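N-acetyl-beta-D glucosaminidase (Rhizomucor miehei CAU432, PDB 4ZM6) probably hydrolyses beta-N-acetylglucosaminides through a family 3 glycoside hydrolase region and carries a GCN5-related glucosamine N-acetyltransferase region that binds acetyl-CoA. Local coordinates at residues T554-D559 and M617-Y622; F539-Y544 and K583-R588. All coordinates share one frame; numbering follows the deposited sequence.

Contact 1 of 2, residues T554-D559 and M617-Y622. With ACO (acetyl coenzyme *a), chain C.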
# COMPACT_ATOMS: atom_id res chain seq x y z
N THR A 554 -15.14 2.42 23.18
CA THR A 554 -16.15 2.11 24.20
C THR A 554 -16.67 3.38 24.86
O THR A 554 -17.88 3.56 25.01
CB THR A 554 -15.58 1.16 25.28
OG1 THR A 554 -15.09 -0.03 24.65
CG2 THR A 554 -16.66 0.80 26.31
N ALA A 555 -15.76 4.26 25.25
CA ALA A 555 -16.14 5.55 25.85
C ALA A 555 -16.93 6.41 24.88
O ALA A 555 -17.89 7.08 25.27
CB ALA A 555 -14.90 6.29 26.33
N MET A 556 -16.54 6.40 23.61
CA MET A 556 -17.24 7.16 22.59
C MET A 556 -18.68 6.65 22.44
O MET A 556 -19.60 7.45 22.25
CB MET A 556 -16.50 7.09 21.26
CG MET A 556 -16.88 8.18 20.27
SD MET A 556 -16.14 7.92 18.64
CE MET A 556 -14.44 8.35 18.98
N TRP A 557 -18.87 5.33 22.54
CA TRP A 557 -20.20 4.75 22.40
C TRP A 557 -21.12 5.19 23.52
O TRP A 557 -22.27 5.53 23.28
CB TRP A 557 -20.16 3.22 22.36
CG TRP A 557 -21.54 2.62 22.31
CD1 TRP A 557 -22.43 2.52 23.34
CD2 TRP A 557 -22.20 2.06 21.16
NE1 TRP A 557 -23.59 1.94 22.91
CE2 TRP A 557 -23.48 1.64 21.58
CE3 TRP A 557 -21.82 1.87 19.83
CZ2 TRP A 557 -24.39 1.05 20.71
CZ3 TRP A 557 -22.73 1.27 18.96
CH2 TRP A 557 -24.00 0.87 19.41
N ASP A 558 -20.61 5.16 24.74
CA ASP A 558 -21.43 5.53 25.89
C ASP A 558 -21.77 7.00 25.80
O ASP A 558 -22.88 7.41 26.10
CB ASP A 558 -20.70 5.23 27.20
CG ASP A 558 -21.61 5.37 28.41
OD1 ASP A 558 -22.66 4.69 28.44
OD2 ASP A 558 -21.28 6.16 29.31
N ASP A 559 -20.79 7.79 25.38
CA ASP A 559 -20.96 9.23 25.22
C ASP A 559 -22.08 9.58 24.23
O ASP A 559 -22.84 10.51 24.47
CB ASP A 559 -19.63 9.85 24.77
CG ASP A 559 -19.62 11.36 24.87
OD1 ASP A 559 -20.48 11.93 25.59
OD2 ASP A 559 -18.76 11.98 24.22
N MET A 617 -19.66 6.93 13.89
CA MET A 617 -19.93 7.79 15.05
C MET A 617 -18.76 8.71 15.31
O MET A 617 -17.60 8.31 15.14
CB MET A 617 -20.20 6.92 16.29
CG MET A 617 -18.95 6.34 16.93
SD MET A 617 -19.18 5.02 18.15
CE MET A 617 -20.44 5.74 19.19
N VAL A 618 -19.05 9.95 15.72
CA VAL A 618 -18.01 10.89 16.16
C VAL A 618 -18.47 11.63 17.42
O VAL A 618 -19.66 11.90 17.60
CB VAL A 618 -17.55 11.87 15.03
CG1 VAL A 618 -18.04 11.43 13.66
CG2 VAL A 618 -18.01 13.30 15.29
N SER A 619 -17.50 11.96 18.28
CA SER A 619 -17.75 12.60 19.57
C SER A 619 -18.53 13.90 19.40
O SER A 619 -18.20 14.68 18.50
CB SER A 619 -16.43 12.89 20.28
OG SER A 619 -15.51 11.83 20.12
N PRO A 620 -19.52 14.16 20.27
CA PRO A 620 -20.40 15.33 20.14
C PRO A 620 -19.65 16.64 19.96
O PRO A 620 -19.95 17.40 19.04
CB PRO A 620 -21.18 15.35 21.46
CG PRO A 620 -21.15 13.94 21.93
CD PRO A 620 -19.82 13.40 21.51
N SER A 621 -18.66 16.90 20.81
CA SER A 621 -17.86 18.12 20.73
C SER A 621 -17.04 18.26 19.45
O SER A 621 -16.49 19.33 19.19
CB SER A 621 -16.92 18.20 21.94
OG SER A 621 -16.16 17.01 22.04
N TYR A 622 -16.95 17.20 18.65
CA TYR A 622 -16.23 17.23 17.38
C TYR A 622 -17.11 17.07 16.12
O TYR A 622 -16.61 17.09 15.00
CB TYR A 622 -15.16 16.15 17.40
CG TYR A 622 -13.97 16.51 18.25
CD1 TYR A 622 -13.98 16.28 19.62
CD2 TYR A 622 -12.84 17.09 17.68
CE1 TYR A 622 -12.89 16.62 20.41
CE2 TYR A 622 -11.75 17.43 18.46
CZ TYR A 622 -11.78 17.19 19.81
OH TYR A 622 -10.68 17.53 20.56
N1A ACO C . -18.06 24.33 8.68
C2A ACO C . -19.41 24.44 8.60
N3A ACO C . -20.23 23.38 8.49
C4A ACO C . -19.75 22.11 8.47
C5A ACO C . -18.29 21.92 8.54
C6A ACO C . -17.44 23.12 8.66
N6A ACO C . -16.09 23.01 8.73
N7A ACO C . -18.07 20.60 8.48
C8A ACO C . -19.28 19.99 8.37
N9A ACO C . -20.28 20.89 8.36
C1B ACO C . -21.73 20.55 8.26
C2B ACO C . -22.24 20.60 6.82
O2B ACO C . -23.47 21.32 6.75
C3B ACO C . -22.39 19.15 6.38
O3B ACO C . -23.51 18.90 5.51
P3B ACO C . -25.08 18.86 5.91
O7A ACO C . -25.33 17.44 6.38
O8A ACO C . -25.27 19.94 6.95
O9A ACO C . -25.76 19.17 4.61
C4B ACO C . -22.43 18.36 7.69
O4B ACO C . -21.95 19.22 8.73
C5B ACO C . -21.60 17.09 7.60
O5B ACO C . -21.17 16.76 8.91
P1A ACO C . -19.73 16.13 9.20
O1A ACO C . -19.00 17.09 10.12
O2A ACO C . -19.05 15.66 7.94
O3A ACO C . -20.28 14.85 10.00
P2A ACO C . -20.09 14.73 11.58
O4A ACO C . -18.62 14.79 11.88
O5A ACO C . -21.02 15.68 12.27
O6A ACO C . -20.64 13.23 11.80
CBP ACO C . -22.54 11.79 12.24
CCP ACO C . -21.95 12.88 11.36
CDP ACO C . -21.68 10.53 12.15
CEP ACO C . -23.94 11.47 11.74
CAP ACO C . -22.56 12.34 13.67
OAP ACO C . -23.64 13.26 13.81
C9P ACO C . -22.67 11.27 14.72
O9P ACO C . -21.65 10.86 15.25
N8P ACO C . -23.88 10.83 15.06
C7P ACO C . -24.03 9.84 16.11
C6P ACO C . -25.42 9.22 16.14
C5P ACO C . -25.75 8.31 14.98
O5P ACO C . -26.93 8.20 14.71
N4P ACO C . -24.80 7.62 14.31
C3P ACO C . -25.14 6.68 13.23
C2P ACO C . -25.33 5.25 13.73
S1P ACO C . -26.24 4.23 12.59
C ACO C . -25.09 3.56 11.61
O ACO C . -23.92 3.88 11.71
CH3 ACO C . -25.54 2.56 10.59
O HOH W 1 -17.46 15.14 23.56
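Met556 and Met617 form the packed half of this contact, their side chains sliding past each other in opposite directions so that Met556 SD lies 3.6 Å from Met617 CG. Met617 places its CG between its own backbone N and carbonyl carbon (chi1 78°), and its chain bends at chi3, which turns the terminal methyl onto the helix backbone. There Met617 CE sits 3.4 Å from Trp557 CA and also touches Met556 O. The Trp557 side chain crosses that of Met617 at about a right angle and leads off to other neighbours, its NE1 hydrogen-bonded to Trp565 O and its ring meeting Phe561 and Phe656. Met556 CE ends 3.8 Å from Ser619 OG, a hydroxyl already hydrogen-bonded to Val595 O on the adjacent strand. This is the GNAT fold, in which helix 546-561 packs against the central sheet close to the end of strand 608-618, the strand that lies along the cofactor. Val618 turns its side chain away from the helix, and its N-H gives acetyl-CoA O9P a 2.8 Å bond, nearly straight at 164°; its methyl groups approach O4A of the diphosphate and the ester oxygen O6A that leads into the pantetheine arm. Toward solvent the contact thins out. Asp559 and Pro620, both exposed, meet tip to tip, Asp559 OD2 lying 3.2 Å from Pro620 CD. The same carboxylate oxygen receives a weak bond from a water, and that water is 2.7 Å from Ser621 OG, bridging the helix to the short 3-10 turn at 620-622.

Contact 2 of 2, residues F539-Y544 and K583-R588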
# COMPACT_ATOMS: atom_id res chain seq x y z
N PHE A 539 -7.94 16.29 10.70
CA PHE A 539 -8.14 15.00 11.33
C PHE A 539 -7.66 13.94 10.35
O PHE A 539 -7.82 14.08 9.14
CB PHE A 539 -9.61 14.82 11.67
CG PHE A 539 -10.14 15.89 12.57
CD1 PHE A 539 -9.95 15.83 13.94
CD2 PHE A 539 -10.81 16.99 12.04
CE1 PHE A 539 -10.44 16.82 14.78
CE2 PHE A 539 -11.30 17.98 12.87
CZ PHE A 539 -11.11 17.90 14.24
N ILE A 540 -7.05 12.88 10.89
CA ILE A 540 -6.46 11.85 10.05
C ILE A 540 -7.03 10.48 10.42
O ILE A 540 -7.29 10.19 11.59
CB ILE A 540 -4.91 11.89 10.11
CG1 ILE A 540 -4.29 10.94 9.07
CG2 ILE A 540 -4.40 11.58 11.51
CD1 ILE A 540 -4.63 11.26 7.62
N VAL A 541 -7.23 9.65 9.39
CA VAL A 541 -7.87 8.36 9.51
C VAL A 541 -6.83 7.24 9.52
O VAL A 541 -6.13 7.02 8.53
CB VAL A 541 -8.85 8.15 8.35
CG1 VAL A 541 -9.40 6.73 8.34
CG2 VAL A 541 -9.98 9.16 8.44
N ASP A 542 -6.73 6.53 10.65
CA ASP A 542 -5.87 5.35 10.77
C ASP A 542 -6.70 4.08 10.84
O ASP A 542 -7.91 4.13 11.04
CB ASP A 542 -5.05 5.42 12.06
CG ASP A 542 -4.00 6.51 12.04
OD1 ASP A 542 -3.31 6.66 11.01
OD2 ASP A 542 -3.87 7.21 13.07
N ASP A 543 -6.02 2.95 10.68
CA ASP A 543 -6.63 1.66 10.92
C ASP A 543 -6.90 1.50 12.40
O ASP A 543 -6.07 1.88 13.24
CB ASP A 543 -5.74 0.53 10.42
CG ASP A 543 -5.68 0.46 8.90
OD1 ASP A 543 -6.73 0.60 8.26
OD2 ASP A 543 -4.57 0.27 8.35
N TYR A 544 -8.06 0.95 12.72
CA TYR A 544 -8.42 0.65 14.10
C TYR A 544 -7.53 -0.47 14.63
O TYR A 544 -7.34 -1.49 13.96
CB TYR A 544 -9.91 0.26 14.16
CG TYR A 544 -10.37 -0.36 15.47
CD1 TYR A 544 -10.50 0.41 16.62
CD2 TYR A 544 -10.70 -1.71 15.55
CE1 TYR A 544 -10.93 -0.15 17.81
CE2 TYR A 544 -11.14 -2.27 16.73
CZ TYR A 544 -11.25 -1.49 17.85
OH TYR A 544 -11.67 -2.06 19.03
N LYS A 583 -12.84 -4.02 8.12
CA LYS A 583 -11.93 -2.90 7.95
C LYS A 583 -12.46 -1.71 8.73
O LYS A 583 -13.25 -0.93 8.21
CB LYS A 583 -11.75 -2.56 6.47
CG LYS A 583 -10.72 -1.48 6.22
CD LYS A 583 -9.30 -1.97 6.47
CE LYS A 583 -8.69 -2.54 5.20
NZ LYS A 583 -7.34 -3.10 5.44
N HIS A 584 -12.04 -1.60 9.99
CA HIS A 584 -12.46 -0.52 10.86
C HIS A 584 -11.40 0.57 10.90
O HIS A 584 -10.20 0.29 10.78
CB HIS A 584 -12.72 -1.03 12.27
CG HIS A 584 -13.56 -2.27 12.31
ND1 HIS A 584 -13.57 -3.14 13.37
CD2 HIS A 584 -14.40 -2.80 11.39
CE1 HIS A 584 -14.39 -4.14 13.12
NE2 HIS A 584 -14.91 -3.95 11.92
N LYS A 585 -11.84 1.81 11.07
CA LYS A 585 -10.95 2.97 11.07
C LYS A 585 -11.34 3.90 12.20
O LYS A 585 -12.50 3.96 12.60
CB LYS A 585 -11.06 3.74 9.75
CG LYS A 585 -11.04 2.91 8.47
CD LYS A 585 -9.62 2.70 7.97
CE LYS A 585 -9.62 2.13 6.56
NZ LYS A 585 -8.25 1.72 6.17
N VAL A 586 -10.37 4.66 12.71
CA VAL A 586 -10.64 5.72 13.68
C VAL A 586 -10.16 7.05 13.10
O VAL A 586 -9.36 7.07 12.17
CB VAL A 586 -9.95 5.47 15.04
CG1 VAL A 586 -10.41 4.14 15.63
CG2 VAL A 586 -8.43 5.51 14.93
N ALA A 587 -10.67 8.15 13.64
CA ALA A 587 -10.18 9.48 13.26
C ALA A 587 -9.49 10.11 14.47
O ALA A 587 -10.03 10.07 15.58
CB ALA A 587 -11.32 10.35 12.76
N ARG A 588 -8.31 10.68 14.24
CA ARG A 588 -7.52 11.30 15.30
C ARG A 588 -7.21 12.76 14.97
O ARG A 588 -6.98 13.09 13.81
CB ARG A 588 -6.19 10.57 15.49
CG ARG A 588 -6.28 9.11 15.90
CD ARG A 588 -4.88 8.53 16.07
NE ARG A 588 -4.86 7.07 16.02
CZ ARG A 588 -4.99 6.24 17.06
NH1 ARG A 588 -5.15 6.71 18.29
NH2 ARG A 588 -4.95 4.93 16.87
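Phe539 opens the pairing with Arg588: its CA makes a CA-H...O contact with Arg588 O, which also lies at the edge of the phenyl ring. From here strand 540-543 runs antiparallel to strand 585-588, as the outermost strand within the chain of the mixed GNAT sheet. Ile540 and Arg588 form a hydrogen-bonded pair, with Ile540 N to Arg588 O and Arg588 N to Ile540 O both 2.9 Å. Val541 faces Ala587 in a non-hydrogen-bonded pair; these two side chains lie on the sheet face packed by helix 627-642, and Val541 CG1 also reaches Lys585 CB at 3.7 Å, the two side chains crossing at about a right angle. Asp542 pairs with Val586 through two backbone bonds, of which Asp542 N to Val586 O is the more bent (142°). Its carboxylate, on the other face, forms a salt bridge with Arg588: Asp542 OD2 offers its anti lone pair to Arg588 NE at 3.1 Å, close to the guanidinium plane. OD2 is shared with Arg258 of the second subunit, while Arg588 NH2 pairs with Asp549, so the bridge belongs to a charged network that reaches the dimer interface. At Asp543 the side chain runs beside that of Lys585, pointing the same way, and OD1 takes a 2.8 Å bond from Lys585 NZ as part of a second salt bridge. Tyr544 ends the segment with CG anti to its backbone N (chi1 168°), its ring lying obliquely beside that of His584, planes 43° apart. The CG1 methyl of Val586 meets the tyrosine ring edge near its plane, 3.9 Å from CD1, while Tyr544 N donates to His584 O from above the carbonyl plane.

In the fold
Both contacts belong to one GNAT sheet, with centres about 14 Å apart. Contact 2 pairs its outermost strand with the next, and contact 1 lays helix 546-561, which follows strand 540-543 in the chain, against the end of strand 608-618. The chemistry differs accordingly: contact 2 combines a backbone ladder with salt bridges, and the Asp542 carboxylate makes a further one to Arg258 of the second subunit, whereas contact 1 is mainly methionine packing with a water bridge on its solvent side. Each is partly buried, but contact 1 touches acetyl-CoA directly and the side chain of Phe539 in contact 2 lies about 8 Å from the cofactor. The two meet where Tyr622 CD2 packs 3.8 Å from Phe539 CE1.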